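Local atomic coordinates of protein adenylyltransferase MntA (Shewanella oneidensis MR-1, PDB entry 6M6U), a protein that neutralises its cognate toxin HepT by successively transferring three AMP units from ATP to a toxin tyrosine, in a magnesium-dependent reaction. Residues G27-G32 and R36-E41; E6-K11 and S64-D69; L20-L25 and E101-K106; V73-R76 and L82-Q85. The protein carries 2 engineered substitutions. All blocks are in the same frame, centred on the assembly; numbering follows the deposited sequence.

Contact 1 (G27-G32 and R36-E41); sequences GSYSQG and RNSEIE. Engineered in segment 36-41: Glu39 (natural residue Asp), Glu41 (natural residue Asp).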
loop_
_atom_site.group_PDB
_atom_site.type_symbol
_atom_site.label_atom_id
_atom_site.label_comp_id
_atom_site.label_asym_id
_atom_site.label_seq_id
_atom_site.Cartn_x
_atom_site.Cartn_y
_atom_site.Cartn_z
ATOM N N GLY E 27 -14.555 -0.854 18.347
ATOM C CA GLY E 27 -14.365 -0.087 17.140
ATOM C C GLY E 27 -15.679 0.250 16.460
ATOM O O GLY E 27 -16.738 0.372 17.085
ATOM N N SER E 28 -15.604 0.370 15.138
ATOM C CA SER E 28 -16.723 0.904 14.376
ATOM C C SER E 28 -17.936 -0.021 14.410
ATOM O O SER E 28 -19.067 0.456 14.478
ATOM C CB SER E 28 -16.280 1.174 12.939
ATOM O OG SER E 28 -15.961 -0.024 12.251
ATOM N N TYR E 29 -17.732 -1.342 14.378
ATOM C CA TYR E 29 -18.874 -2.246 14.242
ATOM C C TYR E 29 -19.739 -2.282 15.495
ATOM O O TYR E 29 -20.944 -2.536 15.399
ATOM C CB TYR E 29 -18.400 -3.646 13.860
ATOM C CG TYR E 29 -18.389 -3.859 12.360
ATOM C CD1 TYR E 29 -17.571 -3.092 11.537
ATOM C CD2 TYR E 29 -19.202 -4.817 11.766
ATOM C CE1 TYR E 29 -17.560 -3.274 10.164
ATOM C CE2 TYR E 29 -19.193 -5.012 10.390
ATOM C CZ TYR E 29 -18.373 -4.235 9.594
ATOM O OH TYR E 29 -18.363 -4.421 8.227
ATOM N N SER E 30 -19.164 -2.034 16.669
ATOM C CA SER E 30 -19.974 -1.707 17.834
ATOM C C SER E 30 -20.362 -0.233 17.765
ATOM O O SER E 30 -19.588 0.599 17.281
ATOM C CB SER E 30 -19.221 -2.005 19.130
ATOM O OG SER E 30 -18.205 -1.049 19.372
ATOM N N GLN E 31 -21.576 0.081 18.232
ATOM C CA GLN E 31 -22.156 1.422 18.150
ATOM C C GLN E 31 -22.420 1.830 16.704
ATOM O O GLN E 31 -21.727 2.699 16.164
ATOM C CB GLN E 31 -21.251 2.455 18.834
ATOM C CG GLN E 31 -20.954 2.146 20.289
ATOM C CD GLN E 31 -19.652 2.759 20.772
ATOM O OE1 GLN E 31 -18.593 2.547 20.181
ATOM N NE2 GLN E 31 -19.727 3.525 21.854
ATOM N N GLY E 32 -23.431 1.224 16.078
ATOM C CA GLY E 32 -23.687 1.403 14.658
ATOM C C GLY E 32 -22.569 0.817 13.818
ATOM O O GLY E 32 -21.409 1.012 14.158
ATOM N N ARG E 36 -18.412 0.506 4.632
ATOM C CA ARG E 36 -17.072 0.683 4.082
ATOM C C ARG E 36 -16.192 -0.555 4.116
ATOM O O ARG E 36 -16.648 -1.648 4.423
ATOM C CB ARG E 36 -16.339 1.796 4.817
ATOM C CG ARG E 36 -16.950 2.190 6.142
ATOM C CD ARG E 36 -16.797 3.683 6.335
ATOM N NE ARG E 36 -15.478 4.029 6.828
ATOM C CZ ARG E 36 -15.151 4.042 8.114
ATOM N NH1 ARG E 36 -16.047 3.711 9.028
ATOM N NH2 ARG E 36 -13.930 4.384 8.491
ATOM N N ASN E 37 -14.916 -0.371 3.783
ATOM C CA ASN E 37 -13.989 -1.489 3.845
ATOM C C ASN E 37 -13.453 -1.702 5.254
ATOM O O ASN E 37 -12.499 -2.467 5.435
ATOM C CB ASN E 37 -12.830 -1.262 2.867
ATOM C CG ASN E 37 -12.206 0.124 3.004
ATOM O OD1 ASN E 37 -11.473 0.397 3.957
ATOM N ND2 ASN E 37 -12.488 0.999 2.043
ATOM N N SER E 38 -14.054 -1.049 6.248
ATOM C CA SER E 38 -13.498 -1.019 7.593
ATOM C C SER E 38 -13.511 -2.404 8.227
ATOM O O SER E 38 -14.435 -3.197 8.021
ATOM C CB SER E 38 -14.277 -0.036 8.467
ATOM O OG SER E 38 -15.658 -0.353 8.494
ATOM N N GLU E 39 -12.474 -2.682 9.011
ATOM C CA GLU E 39 -12.338 -3.985 9.639
ATOM C C GLU E 39 -13.371 -4.171 10.742
ATOM O O GLU E 39 -13.830 -3.215 11.369
ATOM C CB GLU E 39 -10.941 -4.158 10.232
ATOM C CG GLU E 39 -9.798 -3.856 9.287
ATOM C CD GLU E 39 -8.446 -4.183 9.897
ATOM O OE1 GLU E 39 -8.034 -5.364 9.840
ATOM O OE2 GLU E 39 -7.803 -3.261 10.446
ATOM N N ILE E 40 -13.738 -5.426 10.966
ATOM C CA ILE E 40 -14.390 -5.823 12.205
ATOM C C ILE E 40 -13.290 -6.014 13.241
ATOM O O ILE E 40 -12.336 -6.767 13.015
ATOM C CB ILE E 40 -15.216 -7.101 12.008
ATOM C CG1 ILE E 40 -16.225 -6.901 10.871
ATOM C CG2 ILE E 40 -15.928 -7.488 13.295
ATOM C CD1 ILE E 40 -16.823 -8.175 10.353
ATOM N N GLU E 41 -13.394 -5.298 14.358
ATOM C CA GLU E 41 -12.370 -5.297 15.394
ATOM C C GLU E 41 -12.868 -6.110 16.578
ATOM O O GLU E 41 -13.888 -5.770 17.192
ATOM C CB GLU E 41 -12.013 -3.868 15.805
ATOM C CG GLU E 41 -11.223 -3.116 14.737
ATOM C CD GLU E 41 -11.149 -1.620 14.979
ATOM O OE1 GLU E 41 -10.335 -1.177 15.819
ATOM O OE2 GLU E 41 -11.911 -0.880 14.322
#
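Tyr29 sets its ring over Ile40 CG1 and makes the largest single contribution to the contact between residues 27-32 and 36-41. Followed outward from CB, the ring comes first to CG, which has Ile40 CG1 beneath it. On one flank Tyr29 CD1 passes 3.7 Å from Glu39 O, and one atom further Tyr29 CE1 comes 3.8 Å from Ser38 O, both carbonyls approaching obliquely. On the other flank CD2 and CE2 rest on Ile40, with Tyr29 CE2 to Ile40 CG1 at 3.6 Å. Ile40 CG1 lies almost under the ring centre, 12° off its normal, a CH-pi contact over the face. It is placed there by an Ile40 chi1 of -56°, which sets CG1 anti to the carbonyl carbon. Tyr29 OH, at the tip, comes no nearer than 4.1 Å to Ser38 O.

Beside the ring, Ser28 OG and Ser38 OG stay 3.8 Å apart, and no hydrogen bond joins them; Ser38 OG is hydrogen-bonded to His35 O. Glu41 is engineered, replacing aspartate, and its OE2 lies 3.8 Å from Gly27 CA. Ser30 OG donates to Gly27 O at 3.1 Å.

These residues belong to the GSX(10)DXD motif of the nucleotidyltransferase fold, whose two acidic positions, aspartates in the natural protein and Glu39 and Glu41 here, bind two magnesium ions, one also bound by Asp71. The motif's Gly-Ser turn follows strand 20-26 and packs against the start of strand 40-46, which pairs with strand 70-74 through Ile40 and with strand 20-26 through Glu41 and Phe26.

Contact 2 (E6-K11 and S64-D69); sequences ENKIIK and SALDSD
Ile9 and Leu66 meet at about a right angle and form the apolar centre of this helix-to-helix contact. Ile9 CG1 lies 3.8 Å from Leu66 CD1, while Leu66 CD2 touches the same Ile9 methylene from 4.1 Å. A Leu66 chi1 of -64°, with CG beside the backbone N, brings both methyls round to Ile9 although its CB does not point straight at the other helix.

At the more open margin Lys8 CD comes 4.1 Å from Ala65 CB. The lysine chain leaves its helix with CG anti to the backbone N, then bends at chi3 (-59°), and this bend turns the ammonium to Ala65 O. The hydrogen bond from Lys8 NZ to Ala65 O is weak, at 3.5 Å. Its acceptor is a carbonyl in the last turn of helix 52-66, where the positive charge would probably be favoured by the helix dipole. Just beyond, Asp67 leaves helical geometry with positive phi, and its OD1 bonds to Ser68 of a HepT toxin chain.

In the next shell Ile9 also packs on Ile42 and Leu93, and Leu66 on Ile40. Helices 6-16 and 52-66 thus lie side by side against the sheet, touching strands 40-46 and 91-94.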
loop_
_atom_site.group_PDB
_atom_site.type_symbol
_atom_site.label_atom_id
_atom_site.label_comp_id
_atom_site.label_asym_id
_atom_site.label_seq_id
_atom_site.Cartn_x
_atom_site.Cartn_y
_atom_site.Cartn_z
ATOM N N GLU E 6 -23.090 -12.151 15.389
ATOM C CA GLU E 6 -22.279 -12.289 16.591
ATOM C C GLU E 6 -22.171 -13.739 17.038
ATOM O O GLU E 6 -21.169 -14.117 17.657
ATOM C CB GLU E 6 -22.860 -11.427 17.713
ATOM C CG GLU E 6 -23.017 -9.965 17.323
ATOM C CD GLU E 6 -23.465 -9.080 18.470
ATOM O OE1 GLU E 6 -23.938 -9.611 19.499
ATOM O OE2 GLU E 6 -23.337 -7.843 18.342
ATOM N N ASN E 7 -23.181 -14.562 16.743
ATOM C CA ASN E 7 -23.115 -15.962 17.143
ATOM C C ASN E 7 -22.038 -16.706 16.369
ATOM O O ASN E 7 -21.388 -17.601 16.920
ATOM C CB ASN E 7 -24.474 -16.635 16.952
ATOM C CG ASN E 7 -25.502 -16.158 17.957
ATOM O OD1 ASN E 7 -25.187 -15.930 19.126
ATOM N ND2 ASN E 7 -26.743 -16.004 17.507
ATOM N N LYS E 8 -21.834 -16.341 15.103
ATOM C CA LYS E 8 -20.765 -16.950 14.323
ATOM C C LYS E 8 -19.401 -16.555 14.875
ATOM O O LYS E 8 -18.489 -17.388 14.946
ATOM C CB LYS E 8 -20.900 -16.541 12.855
ATOM C CG LYS E 8 -20.194 -17.453 11.873
ATOM C CD LYS E 8 -20.269 -16.891 10.448
ATOM C CE LYS E 8 -21.709 -16.721 9.981
ATOM N NZ LYS E 8 -21.788 -16.358 8.537
ATOM N N ILE E 9 -19.248 -15.287 15.271
ATOM C CA ILE E 9 -18.010 -14.829 15.894
ATOM C C ILE E 9 -17.729 -15.623 17.162
ATOM O O ILE E 9 -16.605 -16.087 17.392
ATOM C CB ILE E 9 -18.089 -13.321 16.192
ATOM C CG1 ILE E 9 -18.009 -12.516 14.895
ATOM C CG2 ILE E 9 -16.994 -12.911 17.186
ATOM C CD1 ILE E 9 -18.121 -11.022 15.088
ATOM N N ILE E 10 -18.749 -15.787 18.005
ATOM C CA ILE E 10 -18.561 -16.459 19.286
ATOM C C ILE E 10 -18.155 -17.912 19.072
ATOM O O ILE E 10 -17.196 -18.404 19.682
ATOM C CB ILE E 10 -19.836 -16.342 20.142
ATOM C CG1 ILE E 10 -20.060 -14.880 20.534
ATOM C CG2 ILE E 10 -19.747 -17.241 21.378
ATOM C CD1 ILE E 10 -21.449 -14.587 21.060
ATOM N N LYS E 11 -18.865 -18.617 18.189
ATOM C CA LYS E 11 -18.574 -20.032 17.982
ATOM C C LYS E 11 -17.163 -20.234 17.441
ATOM O O LYS E 11 -16.410 -21.077 17.941
ATOM C CB LYS E 11 -19.603 -20.660 17.043
ATOM C CG LYS E 11 -19.248 -22.090 16.668
ATOM C CD LYS E 11 -20.362 -22.801 15.922
ATOM C CE LYS E 11 -19.937 -24.224 15.585
ATOM N NZ LYS E 11 -19.346 -24.904 16.780
ATOM N N SER E 64 -12.909 -14.703 6.509
ATOM C CA SER E 64 -13.550 -15.477 5.453
ATOM C C SER E 64 -14.972 -15.873 5.833
ATOM O O SER E 64 -15.865 -15.897 4.979
ATOM C CB SER E 64 -12.708 -16.712 5.143
ATOM O OG SER E 64 -13.367 -17.557 4.217
ATOM N N ALA E 65 -15.208 -16.191 7.107
ATOM C CA ALA E 65 -16.554 -16.571 7.522
ATOM C C ALA E 65 -17.503 -15.382 7.502
ATOM O O ALA E 65 -18.685 -15.538 7.175
ATOM C CB ALA E 65 -16.517 -17.197 8.915
ATOM N N LEU E 66 -17.004 -14.192 7.828
ATOM C CA LEU E 66 -17.800 -12.976 7.904
ATOM C C LEU E 66 -17.795 -12.170 6.617
ATOM O O LEU E 66 -18.515 -11.168 6.539
ATOM C CB LEU E 66 -17.286 -12.084 9.040
ATOM C CG LEU E 66 -17.422 -12.655 10.445
ATOM C CD1 LEU E 66 -16.583 -11.846 11.429
ATOM C CD2 LEU E 66 -18.882 -12.654 10.849
ATOM N N ASP E 67 -16.986 -12.562 5.630
ATOM C CA ASP E 67 -16.860 -11.839 4.366
ATOM C C ASP E 67 -16.508 -10.369 4.599
ATOM O O ASP E 67 -17.091 -9.458 4.004
ATOM C CB ASP E 67 -18.134 -11.971 3.532
ATOM C CG ASP E 67 -17.945 -11.492 2.109
ATOM O OD1 ASP E 67 -16.853 -11.729 1.545
ATOM O OD2 ASP E 67 -18.880 -10.861 1.567
ATOM N N SER E 68 -15.538 -10.141 5.482
ATOM C CA SER E 68 -15.114 -8.787 5.812
ATOM C C SER E 68 -13.758 -8.859 6.495
ATOM O O SER E 68 -13.400 -9.876 7.087
ATOM C CB SER E 68 -16.135 -8.087 6.714
ATOM O OG SER E 68 -15.656 -6.828 7.151
ATOM N N ASP E 69 -13.005 -7.765 6.408
ATOM C CA ASP E 69 -11.716 -7.715 7.081
ATOM C C ASP E 69 -11.908 -7.756 8.592
ATOM O O ASP E 69 -12.778 -7.081 9.149
ATOM C CB ASP E 69 -10.940 -6.463 6.676
ATOM C CG ASP E 69 -10.407 -6.540 5.254
ATOM O OD1 ASP E 69 -10.286 -7.667 4.722
ATOM O OD2 ASP E 69 -10.107 -5.475 4.669
#

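Contact 3 (L20-L25 and E101-K106); sequences LQLIYL and ELFAVK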
loop_
_atom_site.group_PDB
_atom_site.type_symbol
_atom_site.label_atom_id
_atom_site.label_comp_id
_atom_site.label_asym_id
_atom_site.label_seq_id
_atom_site.Cartn_x
_atom_site.Cartn_y
_atom_site.Cartn_z
ATOM N N LEU E 20 -10.617 -19.700 26.557
ATOM C CA LEU E 20 -11.116 -18.364 26.263
ATOM C C LEU E 20 -11.877 -17.810 27.461
ATOM O O LEU E 20 -12.557 -18.547 28.177
ATOM C CB LEU E 20 -12.015 -18.415 25.032
ATOM C CG LEU E 20 -12.502 -17.114 24.409
ATOM C CD1 LEU E 20 -11.326 -16.269 23.961
ATOM C CD2 LEU E 20 -13.402 -17.452 23.231
ATOM N N GLN E 21 -11.755 -16.514 27.683
ATOM C CA GLN E 21 -12.409 -15.909 28.838
ATOM C C GLN E 21 -13.301 -14.733 28.479
ATOM O O GLN E 21 -14.337 -14.544 29.118
ATOM C CB GLN E 21 -11.358 -15.459 29.869
ATOM C CG GLN E 21 -10.572 -16.603 30.487
ATOM C CD GLN E 21 -9.325 -16.136 31.214
ATOM O OE1 GLN E 21 -8.935 -14.972 31.117
ATOM N NE2 GLN E 21 -8.688 -17.045 31.940
ATOM N N LEU E 22 -12.924 -13.928 27.487
ATOM C CA LEU E 22 -13.681 -12.733 27.146
ATOM C C LEU E 22 -13.640 -12.521 25.643
ATOM O O LEU E 22 -12.585 -12.669 25.023
ATOM C CB LEU E 22 -13.121 -11.493 27.867
ATOM C CG LEU E 22 -13.250 -11.441 29.394
ATOM C CD1 LEU E 22 -12.308 -10.405 29.990
ATOM C CD2 LEU E 22 -14.686 -11.165 29.834
ATOM N N ILE E 23 -14.792 -12.184 25.061
ATOM C CA ILE E 23 -14.888 -11.732 23.674
ATOM C C ILE E 23 -15.521 -10.349 23.674
ATOM O O ILE E 23 -16.586 -10.152 24.272
ATOM C CB ILE E 23 -15.720 -12.690 22.800
ATOM C CG1 ILE E 23 -15.094 -14.083 22.744
ATOM C CG2 ILE E 23 -15.866 -12.130 21.395
ATOM C CD1 ILE E 23 -15.874 -15.053 21.888
ATOM N N TYR E 24 -14.872 -9.398 23.006
ATOM C CA TYR E 24 -15.418 -8.062 22.815
ATOM C C TYR E 24 -15.440 -7.720 21.340
ATOM O O TYR E 24 -14.478 -7.991 20.612
ATOM C CB TYR E 24 -14.608 -6.970 23.522
ATOM C CG TYR E 24 -14.585 -7.069 25.018
ATOM C CD1 TYR E 24 -15.655 -6.624 25.779
ATOM C CD2 TYR E 24 -13.484 -7.593 25.671
ATOM C CE1 TYR E 24 -15.629 -6.712 27.152
ATOM C CE2 TYR E 24 -13.449 -7.684 27.036
ATOM C CZ TYR E 24 -14.524 -7.246 27.773
ATOM O OH TYR E 24 -14.482 -7.341 29.143
ATOM N N LEU E 25 -16.539 -7.113 20.919
ATOM C CA LEU E 25 -16.581 -6.358 19.681
ATOM C C LEU E 25 -16.313 -4.903 20.042
ATOM O O LEU E 25 -16.890 -4.388 21.005
ATOM C CB LEU E 25 -17.944 -6.523 19.008
ATOM C CG LEU E 25 -18.163 -6.023 17.586
ATOM C CD1 LEU E 25 -17.377 -6.866 16.580
ATOM C CD2 LEU E 25 -19.653 -6.043 17.277
ATOM N N GLU E 101 -15.250 -7.524 34.689
ATOM C CA GLU E 101 -15.002 -6.468 35.663
ATOM C C GLU E 101 -13.566 -6.500 36.172
ATOM O O GLU E 101 -12.961 -5.440 36.380
ATOM C CB GLU E 101 -16.009 -6.582 36.807
ATOM C CG GLU E 101 -17.441 -6.352 36.330
ATOM C CD GLU E 101 -18.496 -6.747 37.350
ATOM O OE1 GLU E 101 -19.676 -6.391 37.139
ATOM O OE2 GLU E 101 -18.155 -7.406 38.357
ATOM N N LEU E 102 -13.003 -7.698 36.368
ATOM C CA LEU E 102 -11.582 -7.806 36.690
ATOM C C LEU E 102 -10.739 -7.105 35.636
ATOM O O LEU E 102 -9.881 -6.274 35.957
ATOM C CB LEU E 102 -11.168 -9.275 36.801
ATOM C CG LEU E 102 -11.761 -10.109 37.938
ATOM C CD1 LEU E 102 -11.396 -11.578 37.760
ATOM C CD2 LEU E 102 -11.284 -9.604 39.279
ATOM N N PHE E 103 -10.993 -7.419 34.362
ATOM C CA PHE E 103 -10.225 -6.826 33.273
ATOM C C PHE E 103 -10.408 -5.313 33.220
ATOM O O PHE E 103 -9.435 -4.569 33.043
ATOM C CB PHE E 103 -10.637 -7.469 31.950
ATOM C CG PHE E 103 -10.071 -6.791 30.743
ATOM C CD1 PHE E 103 -8.710 -6.828 30.490
ATOM C CD2 PHE E 103 -10.901 -6.125 29.855
ATOM C CE1 PHE E 103 -8.181 -6.212 29.377
ATOM C CE2 PHE E 103 -10.377 -5.505 28.729
ATOM C CZ PHE E 103 -9.017 -5.549 28.491
ATOM N N ALA E 104 -11.645 -4.840 33.385
ATOM C CA ALA E 104 -11.908 -3.408 33.310
ATOM C C ALA E 104 -11.201 -2.654 34.435
ATOM O O ALA E 104 -10.556 -1.624 34.199
ATOM C CB ALA E 104 -13.415 -3.154 33.343
ATOM N N VAL E 105 -11.305 -3.161 35.669
ATOM C CA VAL E 105 -10.671 -2.501 36.811
ATOM C C VAL E 105 -9.159 -2.438 36.622
ATOM O O VAL E 105 -8.528 -1.398 36.853
ATOM C CB VAL E 105 -11.048 -3.220 38.120
ATOM C CG1 VAL E 105 -9.961 -3.022 39.172
ATOM C CG2 VAL E 105 -12.367 -2.701 38.630
ATOM N N LYS E 106 -8.553 -3.553 36.204
ATOM C CA LYS E 106 -7.120 -3.554 35.925
ATOM C C LYS E 106 -6.772 -2.574 34.808
ATOM O O LYS E 106 -5.790 -1.829 34.910
ATOM C CB LYS E 106 -6.659 -4.967 35.564
ATOM C CG LYS E 106 -5.223 -5.045 35.060
ATOM C CD LYS E 106 -4.876 -6.446 34.581
ATOM C CE LYS E 106 -3.632 -6.438 33.700
ATOM N NZ LYS E 106 -2.485 -7.167 34.315
#
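The backbones of residues 20-25 and 101-106 stay well apart, Leu22 CA and Phe103 CA being their nearest pair at 9.2 Å, so side chains alone bridge the gap. Phe103 spans it from the helix: a chi1 of 171° swings CG away from the backbone N and sends the ring toward the strand. Leu22 CD1 reaches the root of this side chain, 3.9 Å from Phe103 CB, the two side chains crossing at a slant. Tyr24, two residues on along the strand, points the same way and slides past Phe103 in the opposite direction. Tyr24 CE2 lies 4.1 Å from Phe103 CD2, and Tyr24 OH 3.8 Å from the same carbon, each ring being met obliquely by an atom of the other residue. The tyrosine hydroxyl is not left to this apolar neighbour: it is hydrogen-bonded to Asp100 OD1, which ties the ring to the beginning of the long helix.

All three touching residues are buried. A classic beta bulge, in which Gln21 and Leu22 both face Leu45, interrupts the pairing with strand 40-46 two residues before Tyr24. Strand 20-26 runs between strands 40-46 and 91-94 in the sheet, and Phe103 of helix 97-125 also packs on Cys83 and Val87 of helix 80-89.

Contact 4 (V73-R76 and L82-Q85); sequences VDLR and LCQQ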
loop_
_atom_site.group_PDB
_atom_site.type_symbol
_atom_site.label_atom_id
_atom_site.label_comp_id
_atom_site.label_asym_id
_atom_site.label_seq_id
_atom_site.Cartn_x
_atom_site.Cartn_y
_atom_site.Cartn_z
ATOM N N VAL E 73 -7.573 -8.926 18.275
ATOM C CA VAL E 73 -6.667 -8.346 19.254
ATOM C C VAL E 73 -6.607 -9.279 20.454
ATOM O O VAL E 73 -7.642 -9.621 21.039
ATOM C CB VAL E 73 -7.120 -6.935 19.665
ATOM C CG1 VAL E 73 -6.472 -6.526 20.976
ATOM C CG2 VAL E 73 -6.786 -5.927 18.569
ATOM N N ASP E 74 -5.401 -9.712 20.809
ATOM C CA ASP E 74 -5.197 -10.453 22.047
ATOM C C ASP E 74 -5.046 -9.443 23.177
ATOM O O ASP E 74 -4.060 -8.703 23.227
ATOM C CB ASP E 74 -3.977 -11.364 21.948
ATOM C CG ASP E 74 -3.725 -12.155 23.232
ATOM O OD1 ASP E 74 -4.618 -12.198 24.109
ATOM O OD2 ASP E 74 -2.634 -12.747 23.364
ATOM N N LEU E 75 -6.028 -9.407 24.082
ATOM C CA LEU E 75 -6.001 -8.427 25.162
ATOM C C LEU E 75 -4.812 -8.632 26.093
ATOM O O LEU E 75 -4.369 -7.683 26.749
ATOM C CB LEU E 75 -7.308 -8.485 25.953
ATOM C CG LEU E 75 -8.518 -7.913 25.218
ATOM C CD1 LEU E 75 -9.810 -8.230 25.959
ATOM C CD2 LEU E 75 -8.349 -6.419 25.048
ATOM N N ARG E 76 -4.278 -9.855 26.162
ATOM C CA ARG E 76 -3.228 -10.149 27.129
ATOM C C ARG E 76 -1.889 -9.533 26.735
ATOM O O ARG E 76 -1.036 -9.337 27.604
ATOM C CB ARG E 76 -3.093 -11.664 27.309
ATOM C CG ARG E 76 -2.314 -12.073 28.546
ATOM C CD ARG E 76 -2.472 -13.561 28.852
ATOM N NE ARG E 76 -3.787 -13.879 29.399
ATOM C CZ ARG E 76 -4.157 -13.612 30.651
ATOM N NH1 ARG E 76 -3.311 -13.011 31.480
ATOM N NH2 ARG E 76 -5.375 -13.936 31.076
ATOM N N LEU E 82 -5.049 0.530 24.005
ATOM C CA LEU E 82 -6.018 -0.306 23.304
ATOM C C LEU E 82 -6.940 -1.030 24.278
ATOM O O LEU E 82 -8.150 -1.122 24.041
ATOM C CB LEU E 82 -5.302 -1.303 22.393
ATOM C CG LEU E 82 -6.211 -2.171 21.512
ATOM C CD1 LEU E 82 -7.265 -1.328 20.802
ATOM C CD2 LEU E 82 -5.365 -2.919 20.492
ATOM N N CYS E 83 -6.397 -1.549 25.383
ATOM C CA CYS E 83 -7.259 -2.176 26.381
ATOM C C CYS E 83 -8.290 -1.190 26.916
ATOM O O CYS E 83 -9.444 -1.559 27.159
ATOM C CB CYS E 83 -6.420 -2.755 27.520
ATOM S SG CYS E 83 -5.540 -4.272 27.086
ATOM N N GLN E 84 -7.894 0.072 27.105
ATOM C CA GLN E 84 -8.843 1.077 27.574
ATOM C C GLN E 84 -9.959 1.302 26.558
ATOM O O GLN E 84 -11.131 1.443 26.932
ATOM C CB GLN E 84 -8.111 2.386 27.873
ATOM C CG GLN E 84 -9.014 3.577 28.181
ATOM C CD GLN E 84 -9.476 3.626 29.634
ATOM O OE1 GLN E 84 -9.227 2.707 30.416
ATOM N NE2 GLN E 84 -10.141 4.714 30.002
ATOM N N GLN E 85 -9.619 1.337 25.266
ATOM C CA GLN E 85 -10.648 1.528 24.245
ATOM C C GLN E 85 -11.653 0.381 24.265
ATOM O O GLN E 85 -12.870 0.605 24.228
ATOM C CB GLN E 85 -10.015 1.663 22.860
ATOM C CG GLN E 85 -11.057 1.902 21.763
ATOM C CD GLN E 85 -10.488 1.839 20.349
ATOM O OE1 GLN E 85 -9.273 1.837 20.142
ATOM N NE2 GLN E 85 -11.377 1.787 19.367
#
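This is a short-range apolar contact in which the end of strand 70-74 and the turn after it pack against helix 80-89, which follows in the chain. Val73 and Leu82 reach toward each other tip to tip. Leu82 CD2 meets both valine methyls, 3.8 Å from Val73 CG1 and equally 3.8 Å from Val73 CG2. With chi1 at -175° the leucine's CG lies opposite the main-chain nitrogen, which carries the branch out from the helix.

Two residues on from Val73, and one on from Leu82, Leu75 meets Cys83: Cys83 SG is 3.6 Å from the carbonyl Leu75 O and 4.1 Å from the methyl Leu75 CD2. The sulfur thus touches both the carbonyl oxygen and a methyl of the leucine.

An Asx turn braces the bend after the strand: Asp74 OD1 accepts from Arg76 N at 3.1 Å, and the N-H comes from above the carboxylate plane. Asp74 OD2 is also held, by Leu50 N, and Arg76 NE by Ala46 O.

Leu82 rests in addition on Phe26, and Leu75 on Tyr24 and Phe103. Helix 80-89 packs on the sheet beside helix 97-125, which it meets through Cys83 and Gln84, while Val73 pairs through its backbone with strand 40-46.

All four contacts are built around one mixed sheet, with strand order 70-74, 40-46, 20-26, 91-94. Contact 1 sits at the metal-binding end, its centre 13 Å from that of contact 2, and the two touch at Ile40 N and Asp69 O, probably hydrogen-bonded. Contacts 3 and 4 are closest, 9 Å between centres, and share the core formed by Tyr24, Leu75, Cys83 and Phe103. Contacts 2 and 3, 20 Å apart, cross along the chain. Contact 1 is nested within the loops closed by contacts 2 and 3, and contact 4 within that of contact 3. Together they link helices 6-16, 52-66, 80-89 and 97-125 to the sheet whose strand 40-46 starts between the motif's acidic positions.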